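Local structure of geranyltranstransferase (Legionella pneumophila subsp. pneumophila, 3LOM) at residues A[69-74]-A[136-141]; A[130-135]-A[142-147]. The protein probably catalyses magnesium-dependent chain elongation of short prenyl diphosphates with isopentenyl diphosphate, yielding farnesyl or geranylgeranyl diphosphate. All blocks are in the same frame, centred on the assembly; numbering follows the deposited sequence.

Contact 1: residues A[69-74]-A[136-141]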
loop_
_atom_site.group_PDB
_atom_site.type_symbol
_atom_site.label_atom_id
_atom_site.label_comp_id
_atom_site.label_asym_id
_atom_site.label_seq_id
_atom_site.Cartn_x
_atom_site.Cartn_y
_atom_site.Cartn_z
ATOM N N GLN A 69 0.258 -0.450 25.836
ATOM C CA GLN A 69 0.477 -1.715 25.141
ATOM C C GLN A 69 -0.579 -2.028 24.080
ATOM O O GLN A 69 -0.312 -2.789 23.156
ATOM C CB GLN A 69 0.632 -2.870 26.130
ATOM C CG GLN A 69 2.021 -2.940 26.757
ATOM C CD GLN A 69 2.541 -4.365 26.882
ATOM O OE1 GLN A 69 2.385 -5.182 25.969
ATOM N NE2 GLN A 69 3.176 -4.664 28.009
ATOM N N GLY A 70 -1.762 -1.428 24.220
ATOM C CA GLY A 70 -2.810 -1.472 23.199
ATOM C C GLY A 70 -2.375 -0.799 21.909
ATOM O O GLY A 70 -2.568 -1.353 20.821
ATOM N N VAL A 71 -1.781 0.391 22.043
ATOM C CA VAL A 71 -1.157 1.136 20.933
ATOM C C VAL A 71 -0.035 0.316 20.268
ATOM O O VAL A 71 0.045 0.230 19.034
ATOM C CB VAL A 71 -0.627 2.529 21.413
ATOM C CG1 VAL A 71 0.182 3.254 20.320
ATOM C CG2 VAL A 71 -1.780 3.412 21.893
ATOM N N LEU A 72 0.798 -0.303 21.102
ATOM C CA LEU A 72 1.898 -1.149 20.655
ATOM C C LEU A 72 1.466 -2.343 19.807
ATOM O O LEU A 72 2.134 -2.668 18.825
ATOM C CB LEU A 72 2.727 -1.620 21.852
ATOM C CG LEU A 72 3.553 -0.519 22.526
ATOM C CD1 LEU A 72 4.339 -1.064 23.711
ATOM C CD2 LEU A 72 4.485 0.120 21.501
ATOM N N ASP A 73 0.353 -2.978 20.185
ATOM C CA ASP A 73 -0.246 -4.073 19.410
ATOM C C ASP A 73 -0.521 -3.658 17.972
ATOM O O ASP A 73 -0.189 -4.389 17.035
ATOM C CB ASP A 73 -1.567 -4.535 20.043
ATOM C CG ASP A 73 -1.375 -5.232 21.376
ATOM O OD1 ASP A 73 -0.378 -5.971 21.535
ATOM O OD2 ASP A 73 -2.234 -5.048 22.265
ATOM N N ILE A 74 -1.120 -2.479 17.829
ATOM C CA ILE A 74 -1.527 -1.919 16.544
ATOM C C ILE A 74 -0.321 -1.590 15.669
ATOM O O ILE A 74 -0.285 -1.982 14.494
ATOM C CB ILE A 74 -2.396 -0.655 16.745
ATOM C CG1 ILE A 74 -3.632 -0.998 17.580
ATOM C CG2 ILE A 74 -2.797 -0.046 15.405
ATOM C CD1 ILE A 74 -4.231 0.180 18.323
ATOM N N SER A 136 -7.143 5.736 16.220
ATOM C CA SER A 136 -7.996 6.920 16.337
ATOM C C SER A 136 -8.852 7.075 17.609
ATOM O O SER A 136 -9.101 8.209 18.026
ATOM C CB SER A 136 -8.873 7.068 15.093
ATOM O OG SER A 136 -8.084 7.468 13.992
ATOM N N PRO A 137 -9.320 5.964 18.223
ATOM C CA PRO A 137 -9.931 6.227 19.533
ATOM C C PRO A 137 -8.903 6.399 20.660
ATOM O O PRO A 137 -9.245 6.926 21.721
ATOM C CB PRO A 137 -10.789 4.974 19.785
ATOM C CG PRO A 137 -10.885 4.274 18.458
ATOM C CD PRO A 137 -9.605 4.587 17.768
ATOM N N LEU A 138 -7.659 5.983 20.423
ATOM C CA LEU A 138 -6.638 5.941 21.475
ATOM C C LEU A 138 -5.673 7.135 21.509
ATOM O O LEU A 138 -5.213 7.532 22.584
ATOM C CB LEU A 138 -5.838 4.636 21.396
ATOM C CG LEU A 138 -6.595 3.305 21.307
ATOM C CD1 LEU A 138 -5.605 2.152 21.254
ATOM C CD2 LEU A 138 -7.578 3.115 22.469
ATOM N N LEU A 139 -5.366 7.693 20.341
ATOM C CA LEU A 139 -4.380 8.767 20.211
ATOM C C LEU A 139 -4.991 9.987 19.520
ATOM O O LEU A 139 -5.976 9.847 18.785
ATOM C CB LEU A 139 -3.164 8.261 19.424
ATOM C CG LEU A 139 -1.854 7.836 20.108
ATOM C CD1 LEU A 139 -1.995 7.391 21.560
ATOM C CD2 LEU A 139 -1.148 6.764 19.287
ATOM N N PRO A 140 -4.421 11.192 19.754
ATOM C CA PRO A 140 -4.858 12.343 18.955
ATOM C C PRO A 140 -4.602 12.114 17.460
ATOM O O PRO A 140 -3.636 11.437 17.079
ATOM C CB PRO A 140 -3.983 13.491 19.473
ATOM C CG PRO A 140 -3.554 13.072 20.830
ATOM C CD PRO A 140 -3.426 11.580 20.774
ATOM N N ALA A 141 -5.477 12.676 16.635
ATOM C CA ALA A 141 -5.461 12.471 15.197
ATOM C C ALA A 141 -4.132 12.871 14.542
ATOM O O ALA A 141 -3.688 12.234 13.581
ATOM C CB ALA A 141 -6.620 13.216 14.566
#

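Contact 2: residues A[130-135]-A[142-147]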
loop_
_atom_site.group_PDB
_atom_site.type_symbol
_atom_site.label_atom_id
_atom_site.label_comp_id
_atom_site.label_asym_id
_atom_site.label_seq_id
_atom_site.Cartn_x
_atom_site.Cartn_y
_atom_site.Cartn_z
ATOM N N VAL A 130 -5.474 -0.606 9.539
ATOM C CA VAL A 130 -5.284 -0.924 10.953
ATOM C C VAL A 130 -4.762 0.274 11.760
ATOM O O VAL A 130 -5.260 0.543 12.858
ATOM C CB VAL A 130 -4.348 -2.151 11.117
ATOM C CG1 VAL A 130 -3.984 -2.401 12.579
ATOM C CG2 VAL A 130 -5.006 -3.381 10.527
ATOM N N LEU A 131 -3.780 0.993 11.210
ATOM C CA LEU A 131 -3.251 2.191 11.862
ATOM C C LEU A 131 -4.332 3.243 12.018
ATOM O O LEU A 131 -4.562 3.727 13.116
ATOM C CB LEU A 131 -2.062 2.778 11.101
ATOM C CG LEU A 131 -0.722 2.048 11.177
ATOM C CD1 LEU A 131 0.240 2.636 10.163
ATOM C CD2 LEU A 131 -0.118 2.062 12.570
ATOM N N LEU A 132 -5.018 3.561 10.925
ATOM C CA LEU A 132 -6.034 4.605 10.935
ATOM C C LEU A 132 -7.282 4.348 11.791
ATOM O O LEU A 132 -7.688 5.245 12.530
ATOM C CB LEU A 132 -6.449 4.971 9.515
ATOM C CG LEU A 132 -5.385 5.541 8.575
ATOM C CD1 LEU A 132 -6.059 5.878 7.270
ATOM C CD2 LEU A 132 -4.647 6.755 9.160
ATOM N N MET A 133 -7.888 3.159 11.704
ATOM C CA MET A 133 -9.123 2.880 12.451
ATOM C C MET A 133 -8.892 2.548 13.937
ATOM O O MET A 133 -9.674 2.960 14.797
ATOM C CB MET A 133 -10.013 1.832 11.745
ATOM C CG MET A 133 -9.493 0.390 11.709
ATOM S SD MET A 133 -10.482 -0.729 10.683
ATOM C CE MET A 133 -9.506 -2.232 10.822
ATOM N N ARG A 134 -7.815 1.815 14.232
ATOM C CA ARG A 134 -7.548 1.352 15.602
ATOM C C ARG A 134 -6.826 2.351 16.514
ATOM O O ARG A 134 -7.023 2.317 17.731
ATOM C CB ARG A 134 -6.813 0.003 15.611
ATOM C CG ARG A 134 -7.551 -1.139 14.917
ATOM C CD ARG A 134 -8.766 -1.599 15.712
ATOM N NE ARG A 134 -9.551 -2.599 14.992
ATOM C CZ ARG A 134 -9.350 -3.913 15.062
ATOM N NH1 ARG A 134 -8.377 -4.410 15.821
ATOM N NH2 ARG A 134 -10.122 -4.735 14.366
ATOM N N LEU A 135 -5.994 3.224 15.943
ATOM C CA LEU A 135 -5.291 4.243 16.740
ATOM C C LEU A 135 -6.158 5.458 17.073
ATOM O O LEU A 135 -5.923 6.124 18.081
ATOM C CB LEU A 135 -3.999 4.715 16.056
ATOM C CG LEU A 135 -2.775 3.797 15.982
ATOM C CD1 LEU A 135 -1.693 4.456 15.146
ATOM C CD2 LEU A 135 -2.242 3.436 17.355
ATOM N N ALA A 142 -3.503 13.911 15.090
ATOM C CA ALA A 142 -2.210 14.403 14.620
ATOM C C ALA A 142 -1.124 13.341 14.711
ATOM O O ALA A 142 -0.324 13.190 13.784
ATOM C CB ALA A 142 -1.804 15.661 15.392
ATOM N N GLN A 143 -1.114 12.603 15.821
ATOM C CA GLN A 143 -0.151 11.529 16.037
ATOM C C GLN A 143 -0.414 10.336 15.119
ATOM O O GLN A 143 0.528 9.739 14.607
ATOM C CB GLN A 143 -0.142 11.088 17.501
ATOM C CG GLN A 143 0.409 12.137 18.466
ATOM C CD GLN A 143 0.640 11.601 19.873
ATOM O OE1 GLN A 143 -0.112 10.758 20.369
ATOM N NE2 GLN A 143 1.681 12.099 20.526
ATOM N N VAL A 144 -1.692 10.015 14.908
ATOM C CA VAL A 144 -2.114 8.954 13.987
ATOM C C VAL A 144 -1.537 9.190 12.579
ATOM O O VAL A 144 -0.949 8.280 11.978
ATOM C CB VAL A 144 -3.668 8.831 13.938
ATOM C CG1 VAL A 144 -4.121 7.815 12.875
ATOM C CG2 VAL A 144 -4.219 8.455 15.313
ATOM N N VAL A 145 -1.681 10.423 12.096
ATOM C CA VAL A 145 -1.122 10.865 10.822
ATOM C C VAL A 145 0.411 10.717 10.768
ATOM O O VAL A 145 0.945 10.108 9.835
ATOM C CB VAL A 145 -1.583 12.309 10.502
ATOM C CG1 VAL A 145 -0.838 12.891 9.306
ATOM C CG2 VAL A 145 -3.081 12.325 10.247
ATOM N N ALA A 146 1.102 11.220 11.788
ATOM C CA ALA A 146 2.569 11.165 11.829
ATOM C C ALA A 146 3.126 9.748 11.953
ATOM O O ALA A 146 4.183 9.459 11.394
ATOM C CB ALA A 146 3.128 12.068 12.939
ATOM N N ILE A 147 2.415 8.884 12.682
ATOM C CA ILE A 147 2.765 7.460 12.821
ATOM C C ILE A 147 2.677 6.743 11.465
ATOM O O ILE A 147 3.567 5.963 11.097
ATOM C CB ILE A 147 1.867 6.754 13.887
ATOM C CG1 ILE A 147 2.337 7.113 15.300
ATOM C CG2 ILE A 147 1.856 5.219 13.716
ATOM C CD1 ILE A 147 1.281 6.940 16.363
#

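Contact 1: residues A[69-74]-A[136-141]
Val71 and Ile74, on the first turns of helix 69-91, meet Leu138 and Leu139 of the loop between helices 113-135 and 141-155. All the touching groups are methyls, apart from a loose approach of Leu138 to the Gly70 backbone. Val71 uses both branches. Its CG1 stands anti to the backbone N (chi1 173°) and faces Leu139 CD2 at 3.9 Å. Its CG2 lies 4.0 Å from Leu139 CD1 and also borders Leu138 CD1. Val71 and Leu139 thus meet tip to tip, with a methyl pair on each branch. Leu138 instead runs past Val71 in the opposite direction. Its CD1 also meets Ile74 CD1 at 3.8 Å, and these two side chains cross obliquely. The same CD1 is 4.4 Å from Gly70 C, where the helix has no side chain of its own.

Further out, helix 113-135 covers Val71 and Ile74, and helix 141-155 covers Leu139. Arg134 and Tyr23 of helix 5-28 also pack on Ile74. Polar groups lie on another face of helix 69-91: Asp73 OD1 takes a salt bridge from Arg19 and a hydrogen bond with Tyr59.

The loop turns the chain from helix 113-135 into helix 141-155 and packs on the start of helix 69-91, in the all-helical fold of the FPP/GGPP synthase family. Pro140 is the N-cap residue of helix 141-155, so the leucines sit just ahead of that helix. Leu138 is exposed in the assembly, whereas Val71 and Ile74 are buried. Between these two segments the contact is purely apolar, with no directional bond.

Contact 2: residues A[130-135]-A[142-147]
Segments 130-135 and 142-147, parts of helices 113-135 and 141-155, run nearly antiparallel, at 160° between their directions, with axes 9.8 Å apart at closest approach. Leu135 and Val144 have the nearest CA atoms, at 6.3 Å. Val144 spreads its two methyls over the facing helix. CG2 sits 3.8 Å from Leu135 CB, while CG1 reaches Leu132 CD2 at 3.9 Å and also lies near the carbonyl oxygen of Leu131. With CG1 anti to the backbone N (chi1 174°), the two methyls are split between Leu132 and Leu135.

The pair forms an antiparallel helical hairpin closed by a short loop, within the all-helical fold of the FPP/GGPP synthase family. One turn beyond Val144, Ile147 presents CG2 to two leucines. This methyl is 3.9 Å from Leu131 CD2 and equally close to Leu135 CD1. Leu135 and Ile147 approach tip to tip, and Ile147 CD1 adds a contact to Leu135 CD1 at 4.1 Å.

All five touching residues are buried. Leu131 and Leu132 continue onto Thr148, the next residue of helix 141-155. The subunit interface lies beside this packing: Leu132 touches Gln149 of the second subunit, and Val144 touches Val145 of the second subunit.

Contact 2 is fully buried and joins the two helices of the hairpin. Contact 1 is partly buried and sets the hairpin's loop against helix 69-91, which comes much earlier in the sequence. Their centres lie 7 Å apart. Both rely on aliphatic packing with no hydrogen bond across, but contact 2 buries more surface, 272 Å² against 169 Å². The two patches merge: Val71 CG1 is 3.8 Å from Leu135 CD2, and Leu139 CD2 is equally close to Ile147 CD1. Ile74 also packs on backbone oxygens of helix 113-135. Both contacts border the second subunit: contact 1 through Ser136 and Ala141, contact 2 through several residues of both helices.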